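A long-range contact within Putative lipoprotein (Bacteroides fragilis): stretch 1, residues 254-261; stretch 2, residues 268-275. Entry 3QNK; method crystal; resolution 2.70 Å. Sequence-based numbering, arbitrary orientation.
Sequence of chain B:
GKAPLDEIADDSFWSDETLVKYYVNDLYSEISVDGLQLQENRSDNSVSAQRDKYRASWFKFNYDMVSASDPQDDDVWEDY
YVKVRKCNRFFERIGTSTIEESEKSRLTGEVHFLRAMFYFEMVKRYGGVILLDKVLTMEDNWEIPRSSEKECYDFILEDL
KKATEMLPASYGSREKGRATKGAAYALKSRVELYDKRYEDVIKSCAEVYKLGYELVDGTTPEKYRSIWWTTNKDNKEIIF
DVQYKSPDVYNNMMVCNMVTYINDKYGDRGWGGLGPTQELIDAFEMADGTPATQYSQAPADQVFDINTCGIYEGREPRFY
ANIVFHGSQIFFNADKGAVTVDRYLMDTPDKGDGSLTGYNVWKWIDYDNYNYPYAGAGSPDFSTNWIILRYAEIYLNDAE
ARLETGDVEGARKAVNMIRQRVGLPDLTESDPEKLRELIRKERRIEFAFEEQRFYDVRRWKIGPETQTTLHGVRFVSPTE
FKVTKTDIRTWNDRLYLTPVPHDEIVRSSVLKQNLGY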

HETATM    1  N   MSE B 254      -2.180  -9.569  18.849  1.00 52.68           N
HETATM    2  CA  MSE B 254      -1.900 -10.220  20.128  1.00 52.07           C
HETATM    3  C   MSE B 254      -0.399 -10.337  20.393  1.00 58.19           C
HETATM    4  O   MSE B 254       0.045  -9.941  21.467  1.00 59.10           O
HETATM    5  CB  MSE B 254      -2.550 -11.600  20.171  1.00 55.56           C
HETATM    6  CG  MSE B 254      -2.466 -12.245  21.542  1.00 63.43           C
HETATM    7 SE   MSE B 254      -2.693 -14.166  21.502  0.75 73.64          SE
HETATM    8  CE  MSE B 254      -2.478 -14.525  23.479  1.00 71.05           C
ATOM      9  N   VAL B 255       0.379 -10.906  19.439  1.00 55.06           N
ATOM     10  CA  VAL B 255       1.821 -11.121  19.590  1.00 54.21           C
ATOM     11  C   VAL B 255       2.530  -9.767  19.730  1.00 58.40           C
ATOM     12  O   VAL B 255       3.382  -9.623  20.600  1.00 60.49           O
ATOM     13  CB  VAL B 255       2.377 -11.976  18.428  1.00 58.28           C
ATOM     14  CG1 VAL B 255       3.897 -12.109  18.490  1.00 58.10           C
ATOM     15  CG2 VAL B 255       1.730 -13.352  18.422  1.00 59.27           C
ATOM     16  N   CYS B 256       2.115  -8.764  18.953  1.00 52.67           N
ATOM     17  CA  CYS B 256       2.679  -7.424  18.984  1.00 51.69           C
ATOM     18  C   CYS B 256       2.516  -6.739  20.319  1.00 55.46           C
ATOM     19  O   CYS B 256       3.322  -5.871  20.617  1.00 57.19           O
ATOM     20  CB  CYS B 256       2.063  -6.569  17.889  1.00 52.30           C
ATOM     21  SG  CYS B 256       2.707  -6.926  16.242  1.00 57.98           S
ATOM     22  N   ASN B 257       1.458  -7.051  21.087  1.00 49.18           N
ATOM     23  CA  ASN B 257       1.200  -6.357  22.339  1.00 46.57           C
ATOM     24  C   ASN B 257       1.312  -7.275  23.554  1.00 52.09           C
ATOM     25  O   ASN B 257       1.027  -6.850  24.685  1.00 54.62           O
ATOM     26  CB  ASN B 257      -0.152  -5.665  22.268  1.00 41.58           C
ATOM     27  CG  ASN B 257      -0.158  -4.585  21.199  1.00 52.92           C
ATOM     28  OD1 ASN B 257       0.433  -3.508  21.345  1.00 49.63           O
ATOM     29  ND2 ASN B 257      -0.736  -4.891  20.060  1.00 38.80           N
HETATM   30  N   MSE B 258       1.825  -8.494  23.331  1.00 45.85           N
HETATM   31  CA  MSE B 258       2.028  -9.479  24.373  1.00 45.43           C
HETATM   32  C   MSE B 258       3.349  -9.225  25.139  1.00 50.91           C
HETATM   33  O   MSE B 258       4.331  -8.781  24.529  1.00 48.65           O
HETATM   34  CB  MSE B 258       2.040 -10.862  23.732  1.00 47.74           C
HETATM   35  CG  MSE B 258       1.901 -12.017  24.723  1.00 53.61           C
HETATM   36 SE   MSE B 258       2.093 -13.748  23.830  0.75 60.66          SE
HETATM   37  CE  MSE B 258       0.695 -13.464  22.561  1.00 57.57           C
ATOM     38  N   VAL B 259       3.387  -9.567  26.463  1.00 48.53           N
ATOM     39  CA  VAL B 259       4.600  -9.442  27.302  1.00 48.29           C
ATOM     40  C   VAL B 259       5.718 -10.217  26.616  1.00 56.92           C
ATOM     41  O   VAL B 259       5.487 -11.349  26.168  1.00 59.91           O
ATOM     42  CB  VAL B 259       4.390  -9.904  28.766  1.00 51.54           C
ATOM     43  CG1 VAL B 259       5.598  -9.557  29.631  1.00 51.06           C
ATOM     44  CG2 VAL B 259       3.123  -9.298  29.367  1.00 50.42           C
ATOM     45  N   THR B 260       6.913  -9.607  26.489  1.00 53.90           N
ATOM     46  CA  THR B 260       8.009 -10.286  25.796  1.00 54.62           C
ATOM     47  C   THR B 260       8.701 -11.350  26.654  1.00 59.22           C
ATOM     48  O   THR B 260       8.723 -12.518  26.268  1.00 59.32           O
ATOM     49  CB  THR B 260       9.007  -9.288  25.243  1.00 60.64           C
ATOM     50  OG1 THR B 260       8.279  -8.398  24.411  1.00 60.81           O
ATOM     51  CG2 THR B 260      10.084  -9.957  24.409  1.00 61.17           C
ATOM     52  N   TYR B 261       9.220 -10.965  27.817  1.00 56.07           N
ATOM     53  CA  TYR B 261      10.015 -11.868  28.651  1.00 56.55           C
ATOM     54  C   TYR B 261       9.205 -12.574  29.703  1.00 58.82           C
ATOM     55  O   TYR B 261       9.177 -12.222  30.882  1.00 55.44           O
ATOM     56  CB  TYR B 261      11.211 -11.112  29.236  1.00 57.21           C
ATOM     57  CG  TYR B 261      12.038 -10.531  28.116  1.00 56.21           C
ATOM     58  CD1 TYR B 261      12.865 -11.344  27.344  1.00 58.67           C
ATOM     59  CD2 TYR B 261      11.891  -9.199  27.736  1.00 55.07           C
ATOM     60  CE1 TYR B 261      13.594 -10.828  26.281  1.00 59.89           C
ATOM     61  CE2 TYR B 261      12.606  -8.672  26.664  1.00 56.27           C
ATOM     62  CZ  TYR B 261      13.463  -9.488  25.941  1.00 64.61           C
ATOM     63  OH  TYR B 261      14.191  -8.980  24.894  1.00 59.72           O
ATOM     64  N   ASP B 268       9.759 -15.756  24.224  1.00 64.93           N
ATOM     65  CA  ASP B 268       9.959 -14.337  23.936  1.00 63.25           C
ATOM     66  C   ASP B 268       9.397 -13.938  22.556  1.00 66.98           C
ATOM     67  O   ASP B 268       9.849 -12.951  21.938  1.00 69.21           O
ATOM     68  CB  ASP B 268      11.444 -13.975  24.060  1.00 65.79           C
ATOM     69  CG  ASP B 268      12.424 -14.854  23.303  1.00 73.96           C
ATOM     70  OD1 ASP B 268      12.016 -15.468  22.280  1.00 73.51           O
ATOM     71  OD2 ASP B 268      13.605 -14.898  23.706  1.00 82.69           O
ATOM     72  N   ARG B 269       8.349 -14.645  22.132  1.00 61.72           N
ATOM     73  CA  ARG B 269       7.657 -14.432  20.871  1.00 61.61           C
ATOM     74  C   ARG B 269       7.001 -13.042  20.805  1.00 66.87           C
ATOM     75  O   ARG B 269       6.957 -12.463  19.721  1.00 68.41           O
ATOM     76  CB  ARG B 269       6.608 -15.539  20.642  1.00 63.79           C
ATOM     77  CG  ARG B 269       6.207 -15.723  19.181  1.00 68.00           C
ATOM     78  CD  ARG B 269       6.534 -17.105  18.694  1.00 73.69           C
ATOM     79  NE  ARG B 269       6.539 -17.152  17.232  1.00 83.25           N
ATOM     80  CZ  ARG B 269       5.567 -17.663  16.483  1.00 98.27           C
ATOM     81  NH1 ARG B 269       4.492 -18.194  17.048  1.00 85.15           N
ATOM     82  NH2 ARG B 269       5.664 -17.649  15.163  1.00 88.93           N
ATOM     83  N   GLY B 270       6.535 -12.515  21.943  1.00 63.71           N
ATOM     84  CA  GLY B 270       5.904 -11.192  22.035  1.00 62.49           C
ATOM     85  C   GLY B 270       6.821 -10.016  21.706  1.00 66.49           C
ATOM     86  O   GLY B 270       8.053 -10.165  21.707  1.00 66.91           O
ATOM     87  N   TRP B 271       6.224  -8.842  21.385  1.00 62.50           N
ATOM     88  CA  TRP B 271       6.950  -7.614  21.050  1.00 62.57           C
ATOM     89  C   TRP B 271       6.674  -6.484  22.055  1.00 61.89           C
ATOM     90  O   TRP B 271       7.174  -5.377  21.889  1.00 62.31           O
ATOM     91  CB  TRP B 271       6.646  -7.126  19.608  1.00 62.98           C
ATOM     92  CG  TRP B 271       6.801  -8.162  18.529  1.00 66.98           C
ATOM     93  CD1 TRP B 271       5.801  -8.747  17.807  1.00 70.67           C
ATOM     94  CD2 TRP B 271       8.021  -8.761  18.081  1.00 69.22           C
ATOM     95  NE1 TRP B 271       6.321  -9.688  16.943  1.00 72.21           N
ATOM     96  CE2 TRP B 271       7.683  -9.718  17.089  1.00 75.01           C
ATOM     97  CE3 TRP B 271       9.373  -8.612  18.446  1.00 72.05           C
ATOM     98  CZ2 TRP B 271       8.651 -10.503  16.440  1.00 76.43           C
ATOM     99  CZ3 TRP B 271      10.332  -9.384  17.796  1.00 75.89           C
ATOM    100  CH2 TRP B 271       9.970 -10.306  16.796  1.00 77.65           C
ATOM    101  N   GLY B 272       5.937  -6.763  23.111  1.00 56.60           N
ATOM    102  CA  GLY B 272       5.644  -5.773  24.149  1.00 55.49           C
ATOM    103  C   GLY B 272       4.507  -4.852  23.776  1.00 58.63           C
ATOM    104  O   GLY B 272       3.499  -4.805  24.479  1.00 59.82           O
ATOM    105  N   GLY B 273       4.669  -4.155  22.649  1.00 53.46           N
ATOM    106  CA  GLY B 273       3.691  -3.246  22.080  1.00 51.17           C
ATOM    107  C   GLY B 273       3.341  -2.120  23.001  1.00 55.01           C
ATOM    108  O   GLY B 273       4.234  -1.418  23.475  1.00 56.57           O
ATOM    109  N   LEU B 274       2.046  -1.968  23.285  1.00 50.04           N
ATOM    110  CA  LEU B 274       1.523  -0.901  24.145  1.00 48.37           C
ATOM    111  C   LEU B 274       2.146  -0.960  25.530  1.00 55.40           C
ATOM    112  O   LEU B 274       2.304  -2.044  26.092  1.00 59.18           O
ATOM    113  CB  LEU B 274      -0.010  -1.010  24.256  1.00 46.86           C
ATOM    114  CG  LEU B 274      -0.812  -0.804  22.983  1.00 48.34           C
ATOM    115  CD1 LEU B 274      -2.112  -1.540  23.052  1.00 48.70           C
ATOM    116  CD2 LEU B 274      -1.031   0.634  22.712  1.00 44.71           C
ATOM    117  N   GLY B 275       2.484   0.199  26.060  1.00 49.56           N
ATOM    118  CA  GLY B 275       3.068   0.339  27.383  1.00 48.18           C
ATOM    119  C   GLY B 275       2.259   1.326  28.196  1.00 46.57           C
ATOM    120  O   GLY B 275       2.530   2.529  28.141  1.00 42.52           O
TER

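Three hydrogen bonds hold the two stretches together, and in each of them a backbone NH of the second stretch is the donor. The shortest joins G272 N to M258 O at 2.9 Å, between two backbones. A second, W271 N to V255 O at 3.1 Å, uses the carbonyl of V255, in a weakly bonded helical segment. That same oxygen also accepts a weak bond from M258 N at 3.3 Å, so V255 O serves both its own stretch and the neighboring one. The third bond recruits a side chain: L274 N donates to N257 OD1 at 3.0 Å. The CA-to-CB bond of N257 points away from the second stretch, yet its amide end comes nearer and places OD1 within reach of the backbone. Asparagine suits the position because its short amide carries an acceptor for L274 N, while ND2 is hydrogen-bonded to a residue bordering one of the stretches.

Not every close polar pair is a bond. C256 O lies 3.0 Å from G273 N, but the angle is poor, and G273 N instead makes a weak bond to W271 O at 2.9 Å within its own stretch. N257 O and G272 O, 3.2 Å apart, are both acceptors; a CA-H...O contact from N257 CA to G272 O at 3.5 Å lies beside them. T260 OG1 sits 3.1 Å from G272 N, again at a poor angle, and the hydroxyl finds its hydrogen bonding elsewhere in the structure. Two further CA-H...O contacts tie the backbones: G270 CA to V255 O at 3.3 Å, and D268 CA to T260 O at 3.2 Å, the latter nearly linear at 169°.

Such closeness leaves no room for a CB at G270 or G273. The backbones approach to 4.0 Å between N257 CA and G273 CA, and to 4.4 Å between T260 CA and G270 CA. A CB on G270 would lie 2.7 Å from both M258 O and V259 O, and one on G273 would fall 2.1 Å from N257 OD1 and 2.3 Å from C256 O, clashes in every case. G272 is different: a CB there would point away, but its positive phi of 82° by itself favors glycine. G273, with phi of 60°, combines both reasons.

Around this polar framework the side chains pack. W271 presents the edge of its indole to C256, with CD1 3.6 Å from C256 CA and 3.9 Å from C256 SG; the sulfur approaches the five-membered ring obliquely. V255 CG1 meets W271 CD1 at 3.9 Å and also lies 3.3 Å from R269 O, its compact branched side chain fitting beside both backbone and ring. Toward the other end, T260 CG2 comes within 4.3 Å of D268 CB, and the Y261 ring reaches the same residue more loosely, Y261 CE1 to D268 CB at 4.4 Å. Together the stretches bury 589 Å², counting both sides.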